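Sulfite dehydrogenase (Paracoccus pantotrophus, PDB 2XTS) oxidises protein-bound sulfane sulfur in the Sox system, using a molybdenum cofactor and working in complex with a haem c cytochrome. Local coordinates at residues Q85-M90 / F101-L106; T112-F117 / R212-G217; A116-A121 / M142-E147. All blocks are in the same frame, centred on the assembly; numbering follows the deposited sequence.

Interaction 1: Q85-M90 / F101-L106; sequences QDYRLM and FTFEDL
Tyr87 O is gripped by two donors, the guanidinium of the next residue and a bridging water. Arg88 NH1 donates to Tyr87 O over 2.9 Å and also to Gln85 O at 2.8 Å, so one nitrogen ties two carbonyls of its own segment. Both acceptors lie in the guanidinium plane, although NH1 stands above each carbonyl plane; a bend at chi2 (-68°) folds the arginine back to this position. The water donates to Tyr87 O (2.7 Å) and accepts from Phe103 N (2.9 Å), linking the loop to the first turn of helix 103-106. Leu89 and Phe101 form an antiparallel hydrogen-bonded pair with two nearly straight bonds, the shorter from Phe101 N to Leu89 O at 2.8 Å. Thr102 then caps the helix, exchanging bonds with Asp105 in a capping box. Leu106 crosses two side chains of the other segment at about right angles: its CD1 meets Tyr87 CE2 at 3.6 Å and its CD2 meets Leu89 CD2 at 4.1 Å. Tyr87 OH bonds to Val227 O, and Arg88 NE makes a salt bridge to Asp5 of the second subunit. Backbone bonds, a bridging water and a helix cap thus hold the junction of strand and helix, with Tyr87, Leu89 and Leu106 in apolar contact.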
loop_
_atom_site.group_PDB
_atom_site.type_symbol
_atom_site.label_atom_id
_atom_site.label_comp_id
_atom_site.label_asym_id
_atom_site.label_seq_id
_atom_site.Cartn_x
_atom_site.Cartn_y
_atom_site.Cartn_z
ATOM N N GLN A 85 2.409 -24.528 0.676
ATOM C CA GLN A 85 2.429 -25.987 0.525
ATOM C C GLN A 85 1.976 -26.702 1.791
ATOM O O GLN A 85 1.252 -27.701 1.737
ATOM C CB GLN A 85 3.829 -26.473 0.184
ATOM C CG GLN A 85 4.257 -26.283 -1.257
ATOM C CD GLN A 85 4.825 -24.931 -1.596
ATOM O OE1 GLN A 85 4.791 -23.989 -0.787
ATOM N NE2 GLN A 85 5.386 -24.836 -2.795
ATOM N N ASP A 86 2.400 -26.199 2.950
ATOM C CA ASP A 86 2.047 -26.809 4.232
ATOM C C ASP A 86 0.674 -26.394 4.775
ATOM O O ASP A 86 0.111 -27.064 5.641
ATOM C CB ASP A 86 3.117 -26.436 5.257
ATOM C CG ASP A 86 4.441 -27.144 5.032
ATOM O OD1 ASP A 86 4.490 -28.116 4.235
ATOM O OD2 ASP A 86 5.427 -26.709 5.665
ATOM N N TYR A 87 0.159 -25.281 4.283
ATOM C CA TYR A 87 -1.094 -24.727 4.756
ATOM C C TYR A 87 -2.268 -25.693 4.552
ATOM O O TYR A 87 -2.408 -26.306 3.504
ATOM C CB TYR A 87 -1.397 -23.417 4.018
ATOM C CG TYR A 87 -2.671 -22.759 4.451
ATOM C CD1 TYR A 87 -2.693 -21.959 5.582
ATOM C CD2 TYR A 87 -3.859 -22.948 3.776
ATOM C CE1 TYR A 87 -3.842 -21.376 6.031
ATOM C CE2 TYR A 87 -5.014 -22.355 4.225
ATOM C CZ TYR A 87 -5.004 -21.575 5.351
ATOM O OH TYR A 87 -6.195 -21.025 5.757
ATOM N N ARG A 88 -3.114 -25.810 5.566
ATOM C CA ARG A 88 -4.375 -26.531 5.436
ATOM C C ARG A 88 -5.453 -25.753 6.171
ATOM O O ARG A 88 -5.207 -25.230 7.255
ATOM C CB ARG A 88 -4.276 -27.924 6.058
ATOM C CG ARG A 88 -3.267 -28.877 5.432
ATOM C CD ARG A 88 -3.653 -29.316 4.027
ATOM N NE ARG A 88 -2.734 -30.344 3.562
ATOM C CZ ARG A 88 -1.550 -30.109 3.006
ATOM N NH1 ARG A 88 -1.124 -28.863 2.791
ATOM N NH2 ARG A 88 -0.792 -31.134 2.628
ATOM N N LEU A 89 -6.651 -25.694 5.593
ATOM C CA LEU A 89 -7.824 -25.111 6.250
ATOM C C LEU A 89 -8.893 -26.182 6.397
ATOM O O LEU A 89 -9.305 -26.790 5.421
ATOM C CB LEU A 89 -8.388 -23.927 5.450
ATOM C CG LEU A 89 -9.670 -23.272 5.994
ATOM C CD1 LEU A 89 -9.330 -22.590 7.322
ATOM C CD2 LEU A 89 -10.277 -22.268 5.029
ATOM N N MET A 90 -9.363 -26.357 7.617
ATOM C CA MET A 90 -10.367 -27.353 7.956
ATOM C C MET A 90 -11.651 -26.654 8.316
ATOM O O MET A 90 -11.641 -25.629 8.992
ATOM C CB MET A 90 -9.879 -28.197 9.134
ATOM C CG MET A 90 -10.902 -29.188 9.677
ATOM S SD MET A 90 -10.308 -30.168 11.096
ATOM C CE MET A 90 -9.070 -31.141 10.251
ATOM N N PHE A 101 -9.174 -28.014 2.918
ATOM C CA PHE A 101 -8.750 -27.257 1.740
ATOM C C PHE A 101 -7.242 -27.027 1.762
ATOM O O PHE A 101 -6.642 -26.794 2.817
ATOM C CB PHE A 101 -9.389 -25.857 1.702
ATOM C CG PHE A 101 -10.887 -25.867 1.652
ATOM C CD1 PHE A 101 -11.553 -26.101 0.464
ATOM C CD2 PHE A 101 -11.632 -25.624 2.781
ATOM C CE1 PHE A 101 -12.933 -26.120 0.407
ATOM C CE2 PHE A 101 -13.009 -25.632 2.724
ATOM C CZ PHE A 101 -13.658 -25.868 1.539
ATOM N N THR A 102 -6.642 -27.106 0.588
ATOM C CA THR A 102 -5.290 -26.650 0.379
ATOM C C THR A 102 -5.320 -25.183 -0.051
ATOM O O THR A 102 -6.363 -24.645 -0.410
ATOM C CB THR A 102 -4.606 -27.446 -0.717
ATOM O OG1 THR A 102 -5.325 -27.242 -1.930
ATOM C CG2 THR A 102 -4.620 -28.929 -0.395
ATOM N N PHE A 103 -4.166 -24.529 -0.055
ATOM C CA PHE A 103 -4.134 -23.164 -0.543
ATOM C C PHE A 103 -4.513 -23.085 -2.036
ATOM O O PHE A 103 -5.216 -22.182 -2.472
ATOM C CB PHE A 103 -2.786 -22.490 -0.260
ATOM C CG PHE A 103 -2.847 -21.004 -0.438
ATOM C CD1 PHE A 103 -3.368 -20.204 0.577
ATOM C CD2 PHE A 103 -2.483 -20.409 -1.627
ATOM C CE1 PHE A 103 -3.491 -18.861 0.412
ATOM C CE2 PHE A 103 -2.596 -19.034 -1.800
ATOM C CZ PHE A 103 -3.105 -18.274 -0.783
ATOM N N GLU A 104 -4.063 -24.060 -2.818
ATOM C CA GLU A 104 -4.420 -24.146 -4.225
ATOM C C GLU A 104 -5.944 -24.124 -4.403
ATOM O O GLU A 104 -6.457 -23.437 -5.292
ATOM C CB GLU A 104 -3.804 -25.398 -4.827
ATOM C CG GLU A 104 -4.195 -25.665 -6.238
ATOM C CD GLU A 104 -3.553 -26.921 -6.772
ATOM O OE1 GLU A 104 -2.562 -26.805 -7.524
ATOM O OE2 GLU A 104 -4.059 -28.014 -6.447
ATOM N N ASP A 105 -6.660 -24.862 -3.544
ATOM C CA ASP A 105 -8.117 -24.884 -3.591
ATOM C C ASP A 105 -8.695 -23.479 -3.346
ATOM O O ASP A 105 -9.642 -23.044 -3.991
ATOM C CB ASP A 105 -8.738 -25.800 -2.516
ATOM C CG ASP A 105 -8.409 -27.272 -2.676
ATOM O OD1 ASP A 105 -8.245 -27.746 -3.823
ATOM O OD2 ASP A 105 -8.399 -27.958 -1.624
ATOM N N LEU A 106 -8.156 -22.809 -2.332
ATOM C CA LEU A 106 -8.700 -21.532 -1.927
ATOM C C LEU A 106 -8.582 -20.453 -3.001
ATOM O O LEU A 106 -9.420 -19.561 -3.077
ATOM C CB LEU A 106 -8.028 -21.094 -0.635
ATOM C CG LEU A 106 -8.386 -21.974 0.575
ATOM C CD1 LEU A 106 -7.554 -21.583 1.766
ATOM C CD2 LEU A 106 -9.868 -21.945 0.960
HETATM O O HOH W 1 -1.888 -25.977 0.884
#

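Interaction 2: T112-F117 / R212-G217; sequences TTTTAF and RLVVPG. With MTE (phosphonic acidmono-(2-amino-5,6-dimercapto-4-oxo-3,7,8a,9,10,10a-hexahydro-4H-8-oxa-1,3,9,10-tetraaza-anthracen-7-ylmethyl)ester), chain E.
Arg212 opens the segment with its guanidinium edge turned to the pterin cofactor. NH1 of Arg212 donates to the phosphate atom O3P of MTE at 2.7 Å, and NH2 to the ester oxygen O4' of MTE at 3.1 Å, the latter almost straight at 175°. A bend at chi3 brings the group there, and NH2 has a second partner in Trp223 O. Val214 then faces strand 112-119: its CG1, anti to the backbone N, lies 3.8 Å from Thr114 CG2 and 4.4 Å from Ala116 CB, the valine and threonine sliding past each other in opposite directions. Thr114 offers its methyl because OG1 takes the position anti to the backbone N. Pro216 adds its CG to the same methyl. Gly217 CA lies 4.2 Å from Phe117 CZ. A water accepts from Gly217 N and donates to Phe117 O, each over 2.7 Å. The same water sits over the centre of one face of the Phe117 ring. Methyl packing and one water thus join strand 112-119 to strand 212-214 and the loop that follows it; the two segments share no direct hydrogen bond, while the positive charge of Arg212 probably helps to balance the cofactor phosphate.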
loop_
_atom_site.group_PDB
_atom_site.type_symbol
_atom_site.label_atom_id
_atom_site.label_comp_id
_atom_site.label_asym_id
_atom_site.label_seq_id
_atom_site.Cartn_x
_atom_site.Cartn_y
_atom_site.Cartn_z
ATOM N N THR A 112 -13.635 -11.566 -3.277
ATOM C CA THR A 112 -14.201 -10.292 -2.887
ATOM C C THR A 112 -13.070 -9.422 -2.329
ATOM O O THR A 112 -11.958 -9.878 -2.124
ATOM C CB THR A 112 -15.262 -10.469 -1.783
ATOM O OG1 THR A 112 -14.680 -11.181 -0.689
ATOM C CG2 THR A 112 -16.497 -11.210 -2.309
ATOM N N THR A 113 -13.392 -8.165 -2.067
ATOM C CA THR A 113 -12.457 -7.223 -1.509
ATOM C C THR A 113 -13.114 -6.377 -0.438
ATOM O O THR A 113 -14.309 -6.100 -0.490
ATOM C CB THR A 113 -11.841 -6.314 -2.600
ATOM O OG1 THR A 113 -10.804 -5.497 -2.035
ATOM C CG2 THR A 113 -12.869 -5.410 -3.209
ATOM N N THR A 114 -12.326 -5.960 0.543
ATOM C CA THR A 114 -12.746 -4.888 1.430
ATOM C C THR A 114 -11.514 -4.144 1.881
ATOM O O THR A 114 -10.431 -4.700 1.889
ATOM C CB THR A 114 -13.523 -5.429 2.648
ATOM O OG1 THR A 114 -14.213 -4.353 3.285
ATOM C CG2 THR A 114 -12.587 -6.071 3.645
ATOM N N THR A 115 -11.703 -2.880 2.199
ATOM C CA THR A 115 -10.676 -2.048 2.808
ATOM C C THR A 115 -11.137 -1.788 4.236
ATOM O O THR A 115 -12.229 -1.301 4.465
ATOM C CB THR A 115 -10.488 -0.750 2.020
ATOM O OG1 THR A 115 -10.075 -1.137 0.724
ATOM C CG2 THR A 115 -9.421 0.120 2.641
ATOM N N ALA A 116 -10.316 -2.145 5.211
ATOM C CA ALA A 116 -10.751 -2.188 6.598
ATOM C C ALA A 116 -9.624 -1.953 7.542
ATOM O O ALA A 116 -8.511 -2.448 7.339
ATOM C CB ALA A 116 -11.385 -3.549 6.908
ATOM N N PHE A 117 -9.945 -1.267 8.638
ATOM C CA PHE A 117 -8.987 -1.090 9.687
ATOM C C PHE A 117 -8.996 -2.287 10.636
ATOM O O PHE A 117 -10.058 -2.825 10.997
ATOM C CB PHE A 117 -9.235 0.225 10.478
ATOM C CG PHE A 117 -10.454 0.209 11.387
ATOM C CD1 PHE A 117 -10.408 -0.379 12.650
ATOM C CD2 PHE A 117 -11.647 0.781 10.975
ATOM C CE1 PHE A 117 -11.523 -0.394 13.470
ATOM C CE2 PHE A 117 -12.735 0.745 11.781
ATOM C CZ PHE A 117 -12.688 0.146 13.023
ATOM N N ARG A 212 -5.550 -15.025 6.560
ATOM C CA ARG A 212 -6.076 -14.516 7.826
ATOM C C ARG A 212 -7.556 -14.209 7.690
ATOM O O ARG A 212 -8.045 -13.995 6.582
ATOM C CB ARG A 212 -5.343 -13.250 8.294
ATOM C CG ARG A 212 -5.785 -11.972 7.571
ATOM C CD ARG A 212 -5.098 -10.738 8.106
ATOM N NE ARG A 212 -5.342 -10.578 9.539
ATOM C CZ ARG A 212 -4.594 -9.825 10.336
ATOM N NH1 ARG A 212 -3.684 -9.002 9.834
ATOM N NH2 ARG A 212 -4.811 -9.835 11.647
ATOM N N LEU A 213 -8.249 -14.107 8.820
ATOM C CA LEU A 213 -9.553 -13.488 8.814
ATOM C C LEU A 213 -9.474 -11.975 8.849
ATOM O O LEU A 213 -8.651 -11.406 9.558
ATOM C CB LEU A 213 -10.388 -13.960 10.006
ATOM C CG LEU A 213 -10.667 -15.461 10.075
ATOM C CD1 LEU A 213 -11.613 -15.799 11.232
ATOM C CD2 LEU A 213 -11.223 -15.988 8.752
ATOM N N VAL A 214 -10.379 -11.368 8.096
ATOM C CA VAL A 214 -10.642 -9.933 8.078
ATOM C C VAL A 214 -12.080 -9.786 8.564
ATOM O O VAL A 214 -13.003 -10.403 7.995
ATOM C CB VAL A 214 -10.413 -9.318 6.675
ATOM C CG1 VAL A 214 -10.968 -7.912 6.601
ATOM C CG2 VAL A 214 -8.937 -9.335 6.385
ATOM N N VAL A 215 -12.264 -9.037 9.665
ATOM C CA VAL A 215 -13.554 -8.956 10.389
ATOM C C VAL A 215 -13.943 -7.480 10.518
ATOM O O VAL A 215 -13.636 -6.826 11.521
ATOM C CB VAL A 215 -13.432 -9.622 11.783
ATOM C CG1 VAL A 215 -14.817 -9.773 12.411
ATOM C CG2 VAL A 215 -12.663 -10.973 11.690
ATOM N N PRO A 216 -14.549 -6.915 9.470
ATOM C CA PRO A 216 -14.676 -5.469 9.411
ATOM C C PRO A 216 -15.371 -4.853 10.630
ATOM O O PRO A 216 -16.446 -5.277 11.050
ATOM C CB PRO A 216 -15.453 -5.244 8.136
ATOM C CG PRO A 216 -15.001 -6.366 7.276
ATOM C CD PRO A 216 -14.957 -7.526 8.197
ATOM N N GLY A 217 -14.691 -3.884 11.215
ATOM C CA GLY A 217 -15.225 -3.134 12.328
ATOM C C GLY A 217 -15.041 -3.760 13.695
ATOM O O GLY A 217 -15.375 -3.129 14.696
HETATM N N1 MTE E . -4.056 -14.641 15.195
HETATM C C2 MTE E . -3.306 -15.619 15.692
HETATM N N2 MTE E . -3.355 -16.835 15.105
HETATM N N3 MTE E . -2.485 -15.429 16.742
HETATM C C4 MTE E . -2.377 -14.229 17.381
HETATM O O4 MTE E . -1.583 -14.132 18.339
HETATM N N5 MTE E . -3.245 -11.878 17.513
HETATM C C6 MTE E . -4.489 -11.185 17.271
HETATM C C7 MTE E . -4.924 -11.144 15.815
HETATM N N8 MTE E . -4.873 -12.466 15.245
HETATM C C9 MTE E . -3.188 -13.123 16.914
HETATM C C10 MTE E . -4.063 -13.400 15.768
HETATM C "C1'" MTE E . -4.500 -9.770 17.823
HETATM S "S1'" MTE E . -4.657 -9.541 19.551
HETATM C "C2'" MTE E . -4.474 -8.687 17.011
HETATM S "S2'" MTE E . -4.670 -7.088 17.611
HETATM C "C3'" MTE E . -4.307 -8.886 15.520
HETATM O "O3'" MTE E . -4.071 -10.247 15.123
HETATM C "C4'" MTE E . -3.113 -8.095 15.021
HETATM O "O4'" MTE E . -3.013 -8.221 13.595
HETATM P P MTE E . -1.598 -7.820 12.955
HETATM O O1P MTE E . -1.506 -6.321 13.371
HETATM O O2P MTE E . -0.494 -8.597 13.594
HETATM O O3P MTE E . -1.780 -7.977 11.485
HETATM O O HOH W 2 -12.582 -2.650 10.009
#

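Interaction 3: A116-A121 / M142-E147; sequences AFCECA and MIHNME. With 2MO (molybdenum (IV)oxide), chain F; MTE (phosphonic acidmono-(2-amino-5,6-dimercapto-4-oxo-3,7,8a,9,10,10a-hexahydro-4H-8-oxa-1,3,9,10-tetraaza-anthracen-7-ylmethyl)ester), chain E.
The His144 imidazole carries Met146 CE on one face, 3.7 Å above the plane and over the ring centre, and meets polar atoms at two points of its edge. His144 NE2 donates to MTE O3P at 3.0 Å in a nearly linear bond (177°); His144 ND1 lies 2.8 Å from a water, and the same water donates to Ala116 O. His207 meets this ring edge-to-face, Phe72 with planes at about 50°. Cys118 CB packs obliquely at 3.5 Å from His144 CE1. An alanine here would remove the ring and its NE2 donor, and would probably leave the phosphate less firmly held and Met146 CE less well packed. The Phe117 ring has Glu119 N at its edge and Ile143 CD1 approaching obliquely. Cys118 and His144 form an antiparallel hydrogen-bonded pair, with Cys118 N to His144 O at 2.8 Å. One further bond, Cys120 N to Met142 O at 3.0 Å, follows just past the last strand pair. Cys120 SG binds molybdenum at 2.4 Å beside both dithiolene sulfurs of MTE. Ala121 N donates to the molybdenum-bound oxygen OT1 at 3.0 Å. The metal-binding loop therefore leaves directly from strand 112-119, paired with strand 143-152; strand 193-198 continues the sheet beyond, and helix 136-140 precedes Met142.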
loop_
_atom_site.group_PDB
_atom_site.type_symbol
_atom_site.label_atom_id
_atom_site.label_comp_id
_atom_site.label_asym_id
_atom_site.label_seq_id
_atom_site.Cartn_x
_atom_site.Cartn_y
_atom_site.Cartn_z
ATOM N N ALA A 116 -10.316 -2.145 5.211
ATOM C CA ALA A 116 -10.751 -2.188 6.598
ATOM C C ALA A 116 -9.624 -1.953 7.542
ATOM O O ALA A 116 -8.511 -2.448 7.339
ATOM C CB ALA A 116 -11.385 -3.549 6.908
ATOM N N PHE A 117 -9.945 -1.267 8.638
ATOM C CA PHE A 117 -8.987 -1.090 9.687
ATOM C C PHE A 117 -8.996 -2.287 10.636
ATOM O O PHE A 117 -10.058 -2.825 10.997
ATOM C CB PHE A 117 -9.235 0.225 10.478
ATOM C CG PHE A 117 -10.454 0.209 11.387
ATOM C CD1 PHE A 117 -10.408 -0.379 12.650
ATOM C CD2 PHE A 117 -11.647 0.781 10.975
ATOM C CE1 PHE A 117 -11.523 -0.394 13.470
ATOM C CE2 PHE A 117 -12.735 0.745 11.781
ATOM C CZ PHE A 117 -12.688 0.146 13.023
ATOM N N CYS A 118 -7.790 -2.678 11.051
ATOM C CA CYS A 118 -7.579 -3.679 12.093
ATOM C C CYS A 118 -7.029 -2.929 13.292
ATOM O O CYS A 118 -5.897 -2.466 13.235
ATOM C CB CYS A 118 -6.580 -4.729 11.620
ATOM S SG CYS A 118 -6.214 -5.988 12.852
ATOM N N GLU A 119 -7.867 -2.714 14.314
ATOM C CA GLU A 119 -7.472 -2.001 15.517
ATOM C C GLU A 119 -7.446 -2.988 16.671
ATOM O O GLU A 119 -8.452 -3.628 16.977
ATOM C CB GLU A 119 -8.391 -0.833 15.841
ATOM C CG GLU A 119 -7.903 -0.042 17.038
ATOM C CD GLU A 119 -8.776 1.129 17.445
ATOM O OE1 GLU A 119 -9.971 1.175 17.061
ATOM O OE2 GLU A 119 -8.225 1.984 18.188
ATOM N N CYS A 120 -6.299 -3.115 17.319
ATOM C CA CYS A 120 -6.238 -3.957 18.515
ATOM C C CYS A 120 -7.210 -3.415 19.573
ATOM O O CYS A 120 -7.320 -2.226 19.779
ATOM C CB CYS A 120 -4.828 -3.944 19.067
ATOM S SG CYS A 120 -4.591 -5.073 20.474
ATOM N N ALA A 121 -7.909 -4.330 20.233
ATOM C CA ALA A 121 -8.819 -3.985 21.302
ATOM C C ALA A 121 -8.135 -3.124 22.351
ATOM O O ALA A 121 -8.789 -2.276 22.992
ATOM C CB ALA A 121 -9.338 -5.252 21.963
ATOM N N MET A 142 -1.699 0.918 17.540
ATOM C CA MET A 142 -2.058 -0.486 17.362
ATOM C C MET A 142 -3.210 -0.561 16.344
ATOM O O MET A 142 -4.325 -0.989 16.659
ATOM C CB MET A 142 -2.470 -1.176 18.673
ATOM C CG MET A 142 -1.573 -1.004 19.835
ATOM S SD MET A 142 -2.279 -1.975 21.213
ATOM C CE MET A 142 -1.377 -1.315 22.610
ATOM N N ILE A 143 -2.932 -0.144 15.108
ATOM C CA ILE A 143 -3.915 -0.105 14.072
ATOM C C ILE A 143 -3.199 -0.145 12.727
ATOM O O ILE A 143 -2.104 0.397 12.566
ATOM C CB ILE A 143 -4.777 1.196 14.199
ATOM C CG1 ILE A 143 -6.021 1.133 13.329
ATOM C CG2 ILE A 143 -3.973 2.474 13.911
ATOM C CD1 ILE A 143 -7.094 2.106 13.797
ATOM N N HIS A 144 -3.860 -0.742 11.750
ATOM C CA HIS A 144 -3.441 -0.650 10.361
ATOM C C HIS A 144 -4.672 -0.723 9.466
ATOM O O HIS A 144 -5.755 -1.075 9.922
ATOM C CB HIS A 144 -2.325 -1.662 9.977
ATOM C CG HIS A 144 -2.636 -3.111 10.134
ATOM N ND1 HIS A 144 -3.682 -3.737 9.490
ATOM C CD2 HIS A 144 -1.930 -4.082 10.754
ATOM C CE1 HIS A 144 -3.627 -5.031 9.754
ATOM N NE2 HIS A 144 -2.576 -5.267 10.520
ATOM N N ASN A 145 -4.502 -0.355 8.201
ATOM C CA ASN A 145 -5.602 -0.232 7.262
ATOM C C ASN A 145 -5.117 -0.641 5.900
ATOM O O ASN A 145 -4.257 -0.015 5.340
ATOM C CB ASN A 145 -6.096 1.217 7.264
ATOM C CG ASN A 145 -7.363 1.454 6.450
ATOM O OD1 ASN A 145 -7.305 2.015 5.331
ATOM N ND2 ASN A 145 -8.481 1.125 6.997
ATOM N N MET A 146 -5.678 -1.715 5.398
ATOM C CA MET A 146 -5.225 -2.310 4.153
ATOM C C MET A 146 -6.409 -2.665 3.256
ATOM O O MET A 146 -7.546 -2.868 3.700
ATOM C CB MET A 146 -4.393 -3.578 4.412
ATOM C CG MET A 146 -3.292 -3.340 5.407
ATOM S SD MET A 146 -2.149 -4.731 5.457
ATOM C CE MET A 146 -1.077 -4.198 6.790
ATOM N N GLU A 147 -6.112 -2.741 1.961
ATOM C CA GLU A 147 -7.026 -3.280 0.952
ATOM C C GLU A 147 -6.850 -4.791 0.894
ATOM O O GLU A 147 -5.786 -5.256 0.497
ATOM C CB GLU A 147 -6.693 -2.680 -0.410
ATOM C CG GLU A 147 -7.539 -3.214 -1.570
ATOM C CD GLU A 147 -7.001 -2.799 -2.928
ATOM O OE1 GLU A 147 -5.912 -3.253 -3.316
ATOM O OE2 GLU A 147 -7.692 -2.051 -3.643
HETATM MO MO 2MO F . -5.284 -7.283 19.900
HETATM O OT1 2MO F . -7.073 -7.179 19.979
HETATM O OT2 2MO F . -4.461 -7.648 21.639
HETATM N N1 MTE E . -4.056 -14.641 15.195
HETATM C C2 MTE E . -3.306 -15.619 15.692
HETATM N N2 MTE E . -3.355 -16.835 15.105
HETATM N N3 MTE E . -2.485 -15.429 16.742
HETATM C C4 MTE E . -2.377 -14.229 17.381
HETATM O O4 MTE E . -1.583 -14.132 18.339
HETATM N N5 MTE E . -3.245 -11.878 17.513
HETATM C C6 MTE E . -4.489 -11.185 17.271
HETATM C C7 MTE E . -4.924 -11.144 15.815
HETATM N N8 MTE E . -4.873 -12.466 15.245
HETATM C C9 MTE E . -3.188 -13.123 16.914
HETATM C C10 MTE E . -4.063 -13.400 15.768
HETATM C "C1'" MTE E . -4.500 -9.770 17.823
HETATM S "S1'" MTE E . -4.657 -9.541 19.551
HETATM C "C2'" MTE E . -4.474 -8.687 17.011
HETATM S "S2'" MTE E . -4.670 -7.088 17.611
HETATM C "C3'" MTE E . -4.307 -8.886 15.520
HETATM O "O3'" MTE E . -4.071 -10.247 15.123
HETATM C "C4'" MTE E . -3.113 -8.095 15.021
HETATM O "O4'" MTE E . -3.013 -8.221 13.595
HETATM P P MTE E . -1.598 -7.820 12.955
HETATM O O1P MTE E . -1.506 -6.321 13.371
HETATM O O2P MTE E . -0.494 -8.597 13.594
HETATM O O3P MTE E . -1.780 -7.977 11.485
HETATM O O HOH W 3 -6.017 -3.583 7.912
#

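In the fold
All three contacts are buried, but they lie at different depths in the chain. Interaction 3 is near the centre of the chain, whereas the centre of interaction 1 is about 27 Å from the centre of the chain, bordered by the second subunit and by cytochrome chains. Interaction 1 joins the edge of the mixed sheet to helix 103-106 and makes no contact with the other two. Interactions 2 and 3 share Ala116 and Phe117 on strand 112-119, lie with centres about 9 Å apart, and converge on one cofactor phosphate through Arg212 and His144. Their chemistry diverges nonetheless: interaction 3 is a regular antiparallel ladder leading to a metal ligand, interaction 2 relies on side chains and water, and interaction 1 combines a single strand pair with a helix cap.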